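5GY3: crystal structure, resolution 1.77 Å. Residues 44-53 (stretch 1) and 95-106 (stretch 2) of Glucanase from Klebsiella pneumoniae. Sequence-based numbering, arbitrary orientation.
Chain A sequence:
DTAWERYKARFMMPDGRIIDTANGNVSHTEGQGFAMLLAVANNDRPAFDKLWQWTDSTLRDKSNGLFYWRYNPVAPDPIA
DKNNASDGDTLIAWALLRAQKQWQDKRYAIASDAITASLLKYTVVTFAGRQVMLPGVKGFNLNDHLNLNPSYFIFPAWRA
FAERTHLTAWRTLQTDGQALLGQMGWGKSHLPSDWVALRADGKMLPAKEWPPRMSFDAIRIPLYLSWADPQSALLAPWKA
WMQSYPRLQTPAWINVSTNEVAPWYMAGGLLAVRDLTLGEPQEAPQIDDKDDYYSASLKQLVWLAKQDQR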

# COMPACT_ATOMS: atom_id res chain seq x y z
N ASP A 44 17.30 11.56 -1.41
CA ASP A 44 17.61 11.62 -2.83
C ASP A 44 16.61 12.56 -3.50
O ASP A 44 15.67 12.13 -4.17
CB ASP A 44 17.58 10.21 -3.46
CG ASP A 44 18.14 10.17 -4.88
OD1 ASP A 44 18.31 11.24 -5.51
OD2 ASP A 44 18.39 9.06 -5.38
N ARG A 45 16.83 13.87 -3.33
CA ARG A 45 15.88 14.83 -3.87
C ARG A 45 15.82 14.83 -5.39
O ARG A 45 14.72 14.98 -5.95
CB ARG A 45 16.20 16.23 -3.34
CG ARG A 45 15.03 17.17 -3.55
CD ARG A 45 15.23 18.46 -2.82
NE ARG A 45 14.07 19.32 -3.00
CZ ARG A 45 14.00 20.57 -2.55
NH1 ARG A 45 15.04 21.09 -1.91
NH2 ARG A 45 12.91 21.30 -2.76
N PRO A 46 16.95 14.70 -6.11
CA PRO A 46 16.83 14.61 -7.58
C PRO A 46 15.90 13.49 -8.03
O PRO A 46 15.03 13.71 -8.88
CB PRO A 46 18.28 14.40 -8.04
CG PRO A 46 19.07 15.08 -6.99
CD PRO A 46 18.36 14.78 -5.70
N ALA A 47 16.06 12.29 -7.46
CA ALA A 47 15.19 11.17 -7.83
C ALA A 47 13.75 11.45 -7.44
O ALA A 47 12.83 11.18 -8.21
CB ALA A 47 15.68 9.88 -7.17
N PHE A 48 13.54 11.98 -6.23
CA PHE A 48 12.18 12.32 -5.80
C PHE A 48 11.52 13.27 -6.80
O PHE A 48 10.36 13.06 -7.19
CB PHE A 48 12.19 12.94 -4.40
CG PHE A 48 10.80 13.24 -3.89
CD1 PHE A 48 10.17 14.42 -4.21
CD2 PHE A 48 10.13 12.32 -3.10
CE1 PHE A 48 8.88 14.69 -3.77
CE2 PHE A 48 8.85 12.58 -2.65
CZ PHE A 48 8.22 13.77 -2.99
N ASP A 49 12.22 14.34 -7.19
CA ASP A 49 11.61 15.31 -8.09
C ASP A 49 11.34 14.70 -9.47
O ASP A 49 10.33 15.03 -10.10
CB ASP A 49 12.50 16.56 -8.20
CG ASP A 49 12.39 17.48 -6.97
OD1 ASP A 49 11.37 17.43 -6.26
OD2 ASP A 49 13.32 18.27 -6.72
N LYS A 50 12.21 13.79 -9.93
CA LYS A 50 11.96 13.10 -11.20
C LYS A 50 10.73 12.21 -11.09
O LYS A 50 9.87 12.21 -11.99
CB LYS A 50 13.17 12.25 -11.59
CG LYS A 50 14.34 12.97 -12.28
CD LYS A 50 15.60 12.07 -12.35
CE LYS A 50 16.55 12.33 -11.16
NZ LYS A 50 17.39 11.17 -10.67
N LEU A 51 10.64 11.43 -10.01
CA LEU A 51 9.50 10.54 -9.82
C LEU A 51 8.20 11.33 -9.74
O LEU A 51 7.20 10.97 -10.37
CB LEU A 51 9.69 9.72 -8.55
CG LEU A 51 10.85 8.73 -8.51
CD1 LEU A 51 11.18 8.33 -7.07
CD2 LEU A 51 10.50 7.51 -9.34
N TRP A 52 8.22 12.41 -8.96
CA TRP A 52 7.01 13.21 -8.76
C TRP A 52 6.64 13.97 -10.03
O TRP A 52 5.46 14.03 -10.40
CB TRP A 52 7.22 14.16 -7.58
CG TRP A 52 6.14 15.20 -7.40
CD1 TRP A 52 6.33 16.54 -7.21
CD2 TRP A 52 4.72 14.98 -7.40
NE1 TRP A 52 5.11 17.17 -7.09
CE2 TRP A 52 4.11 16.24 -7.21
CE3 TRP A 52 3.91 13.85 -7.55
CZ2 TRP A 52 2.72 16.39 -7.16
CZ3 TRP A 52 2.54 14.00 -7.51
CH2 TRP A 52 1.95 15.27 -7.32
N GLN A 53 7.63 14.54 -10.72
CA GLN A 53 7.36 15.26 -11.96
C GLN A 53 6.71 14.36 -13.00
O GLN A 53 5.76 14.77 -13.67
CB GLN A 53 8.66 15.86 -12.50
CG GLN A 53 8.59 16.36 -13.95
CD GLN A 53 9.96 16.81 -14.47
OE1 GLN A 53 11.00 16.32 -14.02
NE2 GLN A 53 9.96 17.73 -15.43
N ALA A 95 4.30 10.53 0.65
CA ALA A 95 5.68 10.83 0.29
C ALA A 95 5.92 12.33 0.19
O ALA A 95 6.97 12.83 0.62
CB ALA A 95 6.03 10.13 -1.03
N LEU A 96 4.96 13.07 -0.38
CA LEU A 96 5.09 14.52 -0.49
C LEU A 96 5.13 15.19 0.88
O LEU A 96 5.93 16.11 1.10
CB LEU A 96 3.93 15.09 -1.32
CG LEU A 96 4.10 14.84 -2.82
CD1 LEU A 96 2.78 14.94 -3.58
CD2 LEU A 96 5.15 15.81 -3.39
N LEU A 97 4.28 14.75 1.80
CA LEU A 97 4.33 15.27 3.16
C LEU A 97 5.71 15.03 3.78
O LEU A 97 6.31 15.93 4.39
CB LEU A 97 3.23 14.62 3.99
CG LEU A 97 2.65 15.40 5.15
CD1 LEU A 97 2.20 16.76 4.62
CD2 LEU A 97 1.47 14.62 5.71
N ARG A 98 6.25 13.82 3.61
CA ARG A 98 7.56 13.51 4.17
C ARG A 98 8.67 14.29 3.46
O ARG A 98 9.67 14.64 4.09
CB ARG A 98 7.79 12.00 4.12
CG ARG A 98 6.91 11.27 5.14
CD ARG A 98 6.63 9.80 4.78
NE ARG A 98 7.77 8.91 5.02
CZ ARG A 98 7.96 8.18 6.12
NH1 ARG A 98 7.10 8.24 7.13
NH2 ARG A 98 9.01 7.37 6.21
N ALA A 99 8.49 14.58 2.18
CA ALA A 99 9.48 15.38 1.45
C ALA A 99 9.56 16.80 2.00
O ALA A 99 10.65 17.38 2.06
CB ALA A 99 9.13 15.40 -0.03
N GLN A 100 8.42 17.38 2.39
CA GLN A 100 8.46 18.71 2.98
C GLN A 100 9.33 18.72 4.23
O GLN A 100 10.11 19.65 4.44
CB GLN A 100 7.05 19.18 3.34
CG GLN A 100 7.03 20.56 4.02
CD GLN A 100 7.23 20.49 5.52
OE1 GLN A 100 6.66 19.62 6.18
NE2 GLN A 100 8.04 21.39 6.06
N LYS A 101 9.17 17.71 5.08
CA LYS A 101 9.95 17.67 6.31
C LYS A 101 11.42 17.45 6.02
O LYS A 101 12.29 18.10 6.61
CB LYS A 101 9.42 16.57 7.23
CG LYS A 101 8.04 16.87 7.79
CD LYS A 101 7.46 15.65 8.48
CE LYS A 101 6.41 16.07 9.50
NZ LYS A 101 5.62 17.22 9.00
N GLN A 102 11.72 16.54 5.09
CA GLN A 102 13.10 16.19 4.80
C GLN A 102 13.87 17.38 4.23
O GLN A 102 14.99 17.67 4.67
CB GLN A 102 13.13 15.02 3.82
CG GLN A 102 14.53 14.63 3.37
CD GLN A 102 15.33 13.99 4.48
OE1 GLN A 102 14.79 13.29 5.34
NE2 GLN A 102 16.64 14.22 4.47
N TRP A 103 13.28 18.08 3.26
CA TRP A 103 14.00 19.13 2.54
C TRP A 103 13.51 20.53 2.88
O TRP A 103 14.01 21.50 2.28
CB TRP A 103 13.92 18.88 1.03
CG TRP A 103 14.59 17.59 0.67
CD1 TRP A 103 15.89 17.25 0.93
CD2 TRP A 103 14.00 16.45 0.02
NE1 TRP A 103 16.15 15.97 0.48
CE2 TRP A 103 15.00 15.46 -0.08
CE3 TRP A 103 12.73 16.18 -0.49
CZ2 TRP A 103 14.77 14.21 -0.66
CZ3 TRP A 103 12.50 14.92 -1.08
CH2 TRP A 103 13.52 13.97 -1.16
N GLN A 104 12.57 20.66 3.81
CA GLN A 104 12.12 21.96 4.33
C GLN A 104 11.60 22.85 3.20
O GLN A 104 12.01 24.00 3.05
CB GLN A 104 13.24 22.64 5.12
CG GLN A 104 13.61 21.87 6.37
CD GLN A 104 12.50 21.92 7.40
OE1 GLN A 104 12.11 23.00 7.84
NE2 GLN A 104 11.97 20.76 7.76
N ASP A 105 10.67 22.30 2.42
CA ASP A 105 10.08 23.01 1.28
C ASP A 105 8.57 22.82 1.34
O ASP A 105 8.07 21.73 1.05
CB ASP A 105 10.64 22.48 -0.03
CG ASP A 105 10.27 23.34 -1.22
OD1 ASP A 105 9.22 24.02 -1.18
OD2 ASP A 105 11.04 23.34 -2.19
N LYS A 106 7.86 23.90 1.68
CA LYS A 106 6.41 23.84 1.85
C LYS A 106 5.66 23.48 0.57
O LYS A 106 4.51 23.05 0.65
CB LYS A 106 5.88 25.18 2.36
CG LYS A 106 5.97 26.31 1.33
CD LYS A 106 5.39 27.61 1.88
CE LYS A 106 5.70 28.78 0.95
NZ LYS A 106 5.41 28.43 -0.48

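Two helices, 45-53 and 95-103, pack roughly antiparallel, with their axes 12.1 Å apart at closest approach and their N-to-C directions at 149°. That spacing leaves room for large side chains between the backbones. F48 fills the centre. Its side chain sits as a knob in a hole formed by A95, L96, A99 and W103. The small side chain of A99 lets the ring come close: F48 CZ lies 3.5 Å from A99 CB, and this methyl sits over the ring face in a CH-pi contact. L96 meets the ring at its edge, with F48 CZ 3.7 Å from L96 CD2. A95 adds a looser apolar contact, F48 CE2 to A95 CB at 4.1 Å.

L96 also reaches W52, one helical turn beyond F48. Its CA-to-CB bond points sideways, but the end of the side chain comes nearer. L96 CD1 stands over the face of the indole, 3.8 Å from W52 CH2. L96 CD2 touches both rings, since it also lies 3.9 Å from W52 NE1.

Toward the other end of the contact, W103 turns its edge to the face of F48. The pair is offset, with centroids 5.4 Å apart and planes at 62°. W103 has the largest area covered by the opposite stretch. The aliphatic part of R45 lies over its indole face. R45 CD is 3.8 Å from the centroid of the five-membered ring, and R45 CB is 3.6 Å from W103 CE2.

The extended R45 side chain then carries its guanidinium past W103 to D105. R45 NH2 and D105 OD2 form a salt bridge at 2.8 Å. The oxygen lies near the guanidinium plane, yet the N-H...O angle of 124° makes the hydrogen bond weak. At the start of the R45 helix, D44 OD1 caps A47 N at 3.2 Å.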